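Local coordinates for PT26-6P (Thermococcus sp., PDB 2WB7), which is of unknown function but is encoded by an extrachromosomal mobile element of Euryarchaea and combines two immunoglobulin-like domains with a helical domain, at residues A141-Q146 with S303-F308; D132-Q137 with P372-A377; F286-N291 with T336-T341. All blocks are in the same frame, centred on the assembly; numbering follows the deposited sequence.

Contact 1 (A141-Q146 with S303-F308)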
# COMPACT_ATOMS: atom_id res chain seq x y z
N ALA A 141 18.07 -5.20 -2.33
CA ALA A 141 17.37 -4.85 -3.53
C ALA A 141 17.51 -3.35 -3.77
O ALA A 141 17.86 -2.93 -4.87
CB ALA A 141 15.92 -5.24 -3.40
N ILE A 142 17.25 -2.55 -2.74
CA ILE A 142 17.31 -1.10 -2.93
C ILE A 142 18.73 -0.65 -3.29
O ILE A 142 18.93 0.22 -4.14
CB ILE A 142 16.81 -0.35 -1.68
CG1 ILE A 142 15.29 -0.41 -1.61
CG2 ILE A 142 17.24 1.12 -1.72
CD1 ILE A 142 14.76 -0.12 -0.22
N VAL A 143 19.72 -1.25 -2.65
CA VAL A 143 21.09 -0.81 -2.86
C VAL A 143 21.64 -1.26 -4.21
O VAL A 143 22.15 -0.45 -4.99
CB VAL A 143 22.02 -1.37 -1.77
CG1 VAL A 143 23.46 -1.12 -2.15
CG2 VAL A 143 21.69 -0.75 -0.41
N THR A 144 21.54 -2.56 -4.49
CA THR A 144 22.11 -3.12 -5.70
C THR A 144 21.17 -2.98 -6.90
O THR A 144 21.62 -2.92 -8.04
CB THR A 144 22.43 -4.60 -5.52
OG1 THR A 144 21.21 -5.35 -5.57
CG2 THR A 144 23.08 -4.84 -4.19
N GLY A 145 19.86 -2.92 -6.67
CA GLY A 145 18.95 -2.81 -7.80
C GLY A 145 18.63 -4.17 -8.40
O GLY A 145 17.76 -4.29 -9.26
N GLN A 146 19.34 -5.20 -7.96
CA GLN A 146 19.06 -6.55 -8.43
C GLN A 146 17.75 -7.08 -7.85
O GLN A 146 17.68 -7.40 -6.66
CB GLN A 146 20.19 -7.48 -8.03
CG GLN A 146 21.54 -6.91 -8.32
CD GLN A 146 22.65 -7.68 -7.61
OE1 GLN A 146 22.41 -8.73 -7.01
NE2 GLN A 146 23.87 -7.13 -7.66
N SER A 303 14.40 8.02 8.92
CA SER A 303 15.30 8.46 7.85
C SER A 303 15.81 7.43 6.84
O SER A 303 16.22 6.35 7.24
CB SER A 303 16.50 9.14 8.47
OG SER A 303 16.75 8.55 9.72
N ASP A 304 15.67 7.76 5.54
CA ASP A 304 16.65 7.43 4.47
C ASP A 304 16.44 7.01 2.96
O ASP A 304 16.39 7.88 2.07
CB ASP A 304 17.83 6.69 5.01
CG ASP A 304 19.07 7.19 4.41
OD1 ASP A 304 19.04 8.41 4.10
OD2 ASP A 304 20.04 6.41 4.22
N GLU A 305 16.45 5.71 2.64
CA GLU A 305 16.90 5.28 1.27
C GLU A 305 15.91 4.56 0.34
O GLU A 305 15.20 3.66 0.78
CB GLU A 305 18.14 4.41 1.41
CG GLU A 305 18.85 4.09 0.13
CD GLU A 305 20.15 3.30 0.38
OE1 GLU A 305 20.26 2.65 1.45
OE2 GLU A 305 21.07 3.32 -0.48
N TYR A 306 15.90 4.94 -0.94
CA TYR A 306 14.86 4.51 -1.89
C TYR A 306 15.40 4.04 -3.23
O TYR A 306 16.48 4.44 -3.66
CB TYR A 306 13.88 5.66 -2.17
CG TYR A 306 14.52 6.81 -2.91
CD1 TYR A 306 14.58 6.82 -4.30
CD2 TYR A 306 15.09 7.90 -2.22
CE1 TYR A 306 15.19 7.84 -4.99
CE2 TYR A 306 15.70 8.95 -2.90
CZ TYR A 306 15.75 8.91 -4.29
OH TYR A 306 16.33 9.91 -5.01
N ARG A 307 14.60 3.21 -3.90
CA ARG A 307 14.82 2.89 -5.31
C ARG A 307 13.48 2.76 -6.04
O ARG A 307 12.63 1.97 -5.66
CB ARG A 307 15.61 1.59 -5.44
CG ARG A 307 16.08 1.31 -6.84
CD ARG A 307 17.15 0.24 -6.85
NE ARG A 307 18.07 0.53 -7.93
CZ ARG A 307 19.35 0.84 -7.77
NH1 ARG A 307 19.89 0.87 -6.56
NH2 ARG A 307 20.10 1.10 -8.84
N PHE A 308 13.30 3.53 -7.09
CA PHE A 308 12.12 3.38 -7.95
C PHE A 308 12.60 2.80 -9.25
O PHE A 308 13.61 3.27 -9.79
CB PHE A 308 11.43 4.73 -8.18
CG PHE A 308 10.91 5.35 -6.91
CD1 PHE A 308 9.71 4.91 -6.35
CD2 PHE A 308 11.65 6.30 -6.24
CE1 PHE A 308 9.25 5.44 -5.16
CE2 PHE A 308 11.18 6.83 -5.04
CZ PHE A 308 9.98 6.40 -4.51
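Arg307 and Glu305 leave the same side of strand 301-314 and reach the last turn of helix 135-144, an example of a strand meeting a helix end through alternate residues: Arg307 bonds to the helix end while Glu305, two residues earlier, packs against it. Arg307 sets out with CG anti to its backbone N (chi1 -170°), and a bend at chi3 turns the guanidinium against the turn that ends the helix. Arg307 NH1 donates to Ile142 O at 2.7 Å with an N-H...O angle of 159°. The acceptor lies almost in the guanidinium plane, whereas the donor stands above the plane of the carbonyl, away from the lone-pair direction. Gly145, which leaves the helix with positive phi and has no side chain, lays its CA over one face of the guanidinium, toward the rim and 3.5 Å from Arg307 NE.

Ile142 and Glu305 run past each other in opposite directions, and the CG2 methyl of Ile142 rests 3.9 Å from Glu305 CG. The Glu305 chain is extended, which carries its carboxylate obliquely across Val143 CG2. At the helix end Gln146 N donates to Thr144 OG1, an ST turn, and Thr144 OG1 is also bonded to Asp140 O.

Arg307 NE makes a weak hydrogen bond to Thr324 OG1 of the neighbouring strand 319-331, so the guanidinium lies between that strand and the helix. Its positive charge faces the carbonyl-bearing C-terminal end of the helix, where it would probably interact favourably with the helix dipole.

Contact 2 (D132-Q137 with P372-A377)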
# COMPACT_ATOMS: atom_id res chain seq x y z
N ASP A 132 10.50 -9.81 10.93
CA ASP A 132 10.45 -9.29 9.57
C ASP A 132 11.46 -10.00 8.67
O ASP A 132 12.62 -9.60 8.59
CB ASP A 132 10.76 -7.80 9.60
CG ASP A 132 10.40 -7.09 8.31
OD1 ASP A 132 10.22 -7.75 7.28
OD2 ASP A 132 10.31 -5.85 8.35
N PRO A 133 11.01 -11.04 7.96
CA PRO A 133 11.83 -11.88 7.09
C PRO A 133 12.40 -11.16 5.86
O PRO A 133 13.54 -11.44 5.46
CB PRO A 133 10.87 -12.98 6.65
CG PRO A 133 9.63 -12.81 7.45
CD PRO A 133 9.59 -11.40 7.89
N LEU A 134 11.63 -10.25 5.26
CA LEU A 134 12.03 -9.58 4.02
C LEU A 134 12.97 -8.36 4.15
O LEU A 134 13.64 -7.97 3.18
CB LEU A 134 10.78 -9.20 3.23
CG LEU A 134 10.02 -10.39 2.68
CD1 LEU A 134 8.99 -9.97 1.64
CD2 LEU A 134 11.02 -11.38 2.08
N VAL A 135 13.03 -7.76 5.34
CA VAL A 135 13.65 -6.44 5.50
C VAL A 135 15.04 -6.29 4.87
O VAL A 135 15.33 -5.26 4.25
CB VAL A 135 13.69 -5.98 6.99
CG1 VAL A 135 14.50 -6.94 7.82
CG2 VAL A 135 14.29 -4.58 7.12
N TYR A 136 15.90 -7.29 5.02
CA TYR A 136 17.28 -7.16 4.51
C TYR A 136 17.38 -7.43 3.02
O TYR A 136 18.22 -6.85 2.33
CB TYR A 136 18.24 -8.07 5.27
CG TYR A 136 18.31 -7.76 6.74
CD1 TYR A 136 18.44 -6.45 7.20
CD2 TYR A 136 18.26 -8.78 7.68
CE1 TYR A 136 18.51 -6.16 8.56
CE2 TYR A 136 18.33 -8.51 9.04
CZ TYR A 136 18.45 -7.20 9.47
OH TYR A 136 18.51 -6.91 10.83
N GLN A 137 16.52 -8.30 2.53
CA GLN A 137 16.46 -8.55 1.10
C GLN A 137 15.98 -7.32 0.37
O GLN A 137 16.42 -7.04 -0.74
CB GLN A 137 15.51 -9.70 0.82
CG GLN A 137 15.71 -10.84 1.76
CD GLN A 137 15.08 -12.08 1.24
OE1 GLN A 137 15.44 -12.56 0.17
NE2 GLN A 137 14.12 -12.63 1.99
N PRO A 372 14.76 -0.87 11.61
CA PRO A 372 14.68 -0.78 10.15
C PRO A 372 13.27 -1.08 9.63
O PRO A 372 12.68 -2.08 10.02
CB PRO A 372 15.64 -1.87 9.67
CG PRO A 372 16.26 -2.47 10.92
CD PRO A 372 15.34 -2.15 12.04
N ILE A 373 12.74 -0.22 8.77
CA ILE A 373 11.46 -0.51 8.14
C ILE A 373 11.58 -0.38 6.64
O ILE A 373 12.46 0.35 6.13
CB ILE A 373 10.36 0.43 8.64
CG1 ILE A 373 10.84 1.87 8.57
CG2 ILE A 373 9.95 0.05 10.05
CD1 ILE A 373 9.76 2.85 8.91
N TRP A 374 10.71 -1.08 5.92
CA TRP A 374 10.71 -1.03 4.47
C TRP A 374 9.29 -0.93 3.95
O TRP A 374 8.34 -1.36 4.61
CB TRP A 374 11.40 -2.27 3.89
CG TRP A 374 10.68 -3.55 4.17
CD1 TRP A 374 10.82 -4.35 5.26
CD2 TRP A 374 9.70 -4.18 3.34
NE1 TRP A 374 10.00 -5.44 5.15
CE2 TRP A 374 9.30 -5.36 3.99
CE3 TRP A 374 9.11 -3.86 2.11
CZ2 TRP A 374 8.35 -6.22 3.46
CZ3 TRP A 374 8.16 -4.72 1.58
CH2 TRP A 374 7.79 -5.89 2.25
N LEU A 375 9.16 -0.36 2.76
CA LEU A 375 7.89 -0.33 2.04
C LEU A 375 8.10 -0.68 0.57
O LEU A 375 9.11 -0.30 -0.06
CB LEU A 375 7.22 1.04 2.16
CG LEU A 375 5.80 1.11 1.59
CD1 LEU A 375 4.82 0.42 2.49
CD2 LEU A 375 5.37 2.56 1.44
N ALA A 376 7.14 -1.43 0.03
CA ALA A 376 7.12 -1.72 -1.39
C ALA A 376 5.76 -1.28 -1.88
O ALA A 376 4.75 -1.54 -1.24
CB ALA A 376 7.34 -3.21 -1.65
N ALA A 377 5.74 -0.59 -3.01
CA ALA A 377 4.49 -0.11 -3.56
C ALA A 377 4.58 -0.24 -5.05
O ALA A 377 5.52 0.28 -5.67
CB ALA A 377 4.24 1.34 -3.17
O HOH W 1 9.33 -3.18 7.94
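Two torsions bring the indole of Trp374 to the carboxylate of Asp132. In Trp374, CG takes the crowded position between backbone N and carbonyl carbon (chi1 65°), while in Asp132, CG lies anti to the backbone N. The arrangement is helix-on-sheet packing: the turn leading into helix 135-144, in the range of the first immunoglobulin-like domain, sits against strand 370-379 of the second. It exemplifies how a buried tryptophan can have its polar N-H answered while its hydrocarbon surface packs.

Trp374 NE1 donates to Asp132 OD1 at 3.1 Å, nearly straight at 168°. The oxygen receives it with its syn lone pair and lies close to the indole plane, although carboxylate and ring are turned 40° apart. OD2 of the same carboxylate takes a second, weak bond from NE1. The strongest polar partner of Asp132, however, is Lys129, whose NZ forms a salt bridge with OD2 and also bonds Pro372 O. That lysine therefore ties the carboxylate to the start of the strand segment and would be expected to stabilise its negative charge.

Leu134 and Val135 supply the apolar contacts to the indole. Leu134 CB comes within 3.9 Å of Trp374 CZ2, on the six-membered ring, and Val135 crosses obliquely at the pyrrole end, with CB 3.7 Å from Trp374 CD1. Val135 also sends CG2, anti to its backbone N, to Pro372 CB at 4.0 Å. Tyr360 of the adjacent strand 350-364 touches both Val135 and Pro372, and Ile155 of helix 149-157 reaches Ala376. One water completes the polar junction, donating to Asp132 OD2 at 2.9 Å and accepting from Trp374 N at 3.2 Å.

Contact 3 (F286-N291 with T336-T341)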
# COMPACT_ATOMS: atom_id res chain seq x y z
N PHE A 286 6.56 9.95 -7.64
CA PHE A 286 6.21 9.29 -6.39
C PHE A 286 6.30 10.23 -5.20
O PHE A 286 7.27 10.97 -5.04
CB PHE A 286 7.12 8.10 -6.14
CG PHE A 286 7.09 7.06 -7.22
CD1 PHE A 286 7.98 7.13 -8.29
CD2 PHE A 286 6.20 6.00 -7.15
CE1 PHE A 286 7.97 6.15 -9.29
CE2 PHE A 286 6.18 5.01 -8.15
CZ PHE A 286 7.07 5.09 -9.22
N LEU A 287 5.28 10.20 -4.35
CA LEU A 287 5.29 10.96 -3.12
C LEU A 287 5.62 10.01 -1.97
O LEU A 287 5.00 8.95 -1.84
CB LEU A 287 3.90 11.54 -2.90
CG LEU A 287 3.77 12.52 -1.76
CD1 LEU A 287 4.93 13.48 -1.79
CD2 LEU A 287 2.50 13.26 -1.94
N ILE A 288 6.59 10.38 -1.15
CA ILE A 288 6.89 9.61 0.05
C ILE A 288 6.53 10.46 1.28
O ILE A 288 7.07 11.53 1.45
CB ILE A 288 8.37 9.21 0.11
CG1 ILE A 288 8.74 8.38 -1.12
CG2 ILE A 288 8.65 8.40 1.36
CD1 ILE A 288 10.18 7.91 -1.09
N THR A 289 5.62 9.98 2.11
CA THR A 289 5.13 10.78 3.24
C THR A 289 5.20 10.00 4.53
O THR A 289 4.71 8.88 4.60
CB THR A 289 3.63 11.14 3.09
OG1 THR A 289 3.31 11.32 1.71
CG2 THR A 289 3.29 12.42 3.85
N PRO A 290 5.82 10.58 5.57
CA PRO A 290 5.69 9.88 6.84
C PRO A 290 4.21 9.90 7.18
O PRO A 290 3.50 10.82 6.77
CB PRO A 290 6.48 10.77 7.80
CG PRO A 290 6.45 12.14 7.16
CD PRO A 290 6.57 11.84 5.69
N ASN A 291 3.74 8.87 7.88
CA ASN A 291 2.32 8.77 8.21
C ASN A 291 2.06 9.42 9.57
O ASN A 291 2.42 8.87 10.62
CB ASN A 291 1.87 7.32 8.16
CG ASN A 291 0.51 7.13 8.76
OD1 ASN A 291 -0.01 8.03 9.41
ND2 ASN A 291 -0.08 5.96 8.54
N THR A 336 8.01 14.17 -0.05
CA THR A 336 8.94 14.49 -1.09
C THR A 336 8.62 13.71 -2.34
O THR A 336 8.22 12.55 -2.27
CB THR A 336 10.35 14.13 -0.68
OG1 THR A 336 10.50 14.43 0.70
CG2 THR A 336 11.36 14.91 -1.52
N PHE A 337 8.83 14.37 -3.47
CA PHE A 337 8.50 13.80 -4.75
C PHE A 337 9.74 13.29 -5.44
O PHE A 337 10.80 13.89 -5.35
CB PHE A 337 7.85 14.84 -5.63
CG PHE A 337 6.43 15.14 -5.28
CD1 PHE A 337 5.41 14.32 -5.76
CD2 PHE A 337 6.10 16.24 -4.50
CE1 PHE A 337 4.10 14.59 -5.45
CE2 PHE A 337 4.79 16.53 -4.19
CZ PHE A 337 3.78 15.69 -4.67
N PHE A 338 9.59 12.19 -6.15
CA PHE A 338 10.67 11.59 -6.88
C PHE A 338 10.12 11.22 -8.24
O PHE A 338 9.00 10.72 -8.34
CB PHE A 338 11.18 10.35 -6.15
CG PHE A 338 11.69 10.64 -4.76
CD1 PHE A 338 10.83 10.65 -3.67
CD2 PHE A 338 13.02 10.94 -4.54
CE1 PHE A 338 11.29 10.93 -2.40
CE2 PHE A 338 13.50 11.22 -3.26
CZ PHE A 338 12.63 11.21 -2.19
N GLY A 339 10.88 11.50 -9.28
CA GLY A 339 10.43 11.20 -10.63
C GLY A 339 11.10 9.99 -11.21
O GLY A 339 12.20 9.63 -10.80
N LEU A 340 10.43 9.34 -12.15
CA LEU A 340 11.02 8.24 -12.91
C LEU A 340 10.44 8.33 -14.28
O LEU A 340 9.24 8.45 -14.43
CB LEU A 340 10.68 6.88 -12.32
CG LEU A 340 11.29 5.71 -13.09
CD1 LEU A 340 12.77 5.93 -13.31
CD2 LEU A 340 11.06 4.42 -12.36
N THR A 341 11.29 8.26 -15.29
CA THR A 341 10.85 8.24 -16.67
C THR A 341 10.98 6.84 -17.22
O THR A 341 12.07 6.27 -17.25
CB THR A 341 11.71 9.19 -17.50
OG1 THR A 341 11.44 10.54 -17.09
CG2 THR A 341 11.41 9.04 -18.99
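Backbone hydrogen bonds define the pairing of strands 281-290 and 336-343, a textbook case of how antiparallel register dictates which side chains share a face. Phe286 and Phe338 form one hydrogen-bonded pair: Phe286 N donates to Phe338 O at 2.7 Å and 171°, and Phe338 N returns a bond to Phe286 O. Ile288 and Thr336 form the second such pair, with Ile288 N to Thr336 O at 2.9 Å and the reverse bond longer at 3.2 Å from Thr336 N to Ile288 O. All four donors lie in the planes of the carbonyls they meet. Between them, Leu287 and Phe337 make a non-hydrogen-bonded pair, where CA-H...O contacts run from Phe337 CA to Phe286 O and from Leu287 CA to Thr336 O.

Contacts to aromatic rings differ on the two faces. On the face bearing Leu287 and Phe337, the leucine takes CG anti to its backbone N (chi1 -172°) and places CD1 squarely over the ring of Phe337, 3.7 Å from the ring centroid. This CH-pi contact lies only 7° off the ring normal. On the other face, Ile288 crosses Phe338 at about a right angle, its CD1 3.5 Å from Phe338 CE1. The Phe286 ring lies side by side with Leu340, pointing the same way, with CE1 4.1 Å from Leu340 CB at the ring's edge.

Strand 336-343 is an outermost strand of the eight-stranded antiparallel sheet, and strand 281-290 pairs with strand 266-272 on its other side. Helix 21-34 covers the face of Leu287 and Phe337, where His25 meets the Phe337 ring edge-to-face and Ala24 touches Leu287.

How the contacts relate
Along the chain, 132-137 comes first and 141-146 follows closely, both using helix 135-144. Contact 2 closes the longest loop, from 132-137 to 372-377, and contacts 1 and 3 both fall within its span. Those two cross: 286-291 lies inside the loop that contact 1 closes at 303-308, whereas its partner 336-341 lies beyond it. Contact 3 closes the shortest loop, from 286-291 to 336-341. Contacts 1 and 2 set the helix of the first immunoglobulin-like range against the large sheet of the second, while contact 3 joins two strands within that sheet. Contacts 1 and 3 also touch directly, Phe308 stacking on Phe286 and Tyr306 meeting Phe338; contacts 2 and 3 do not touch.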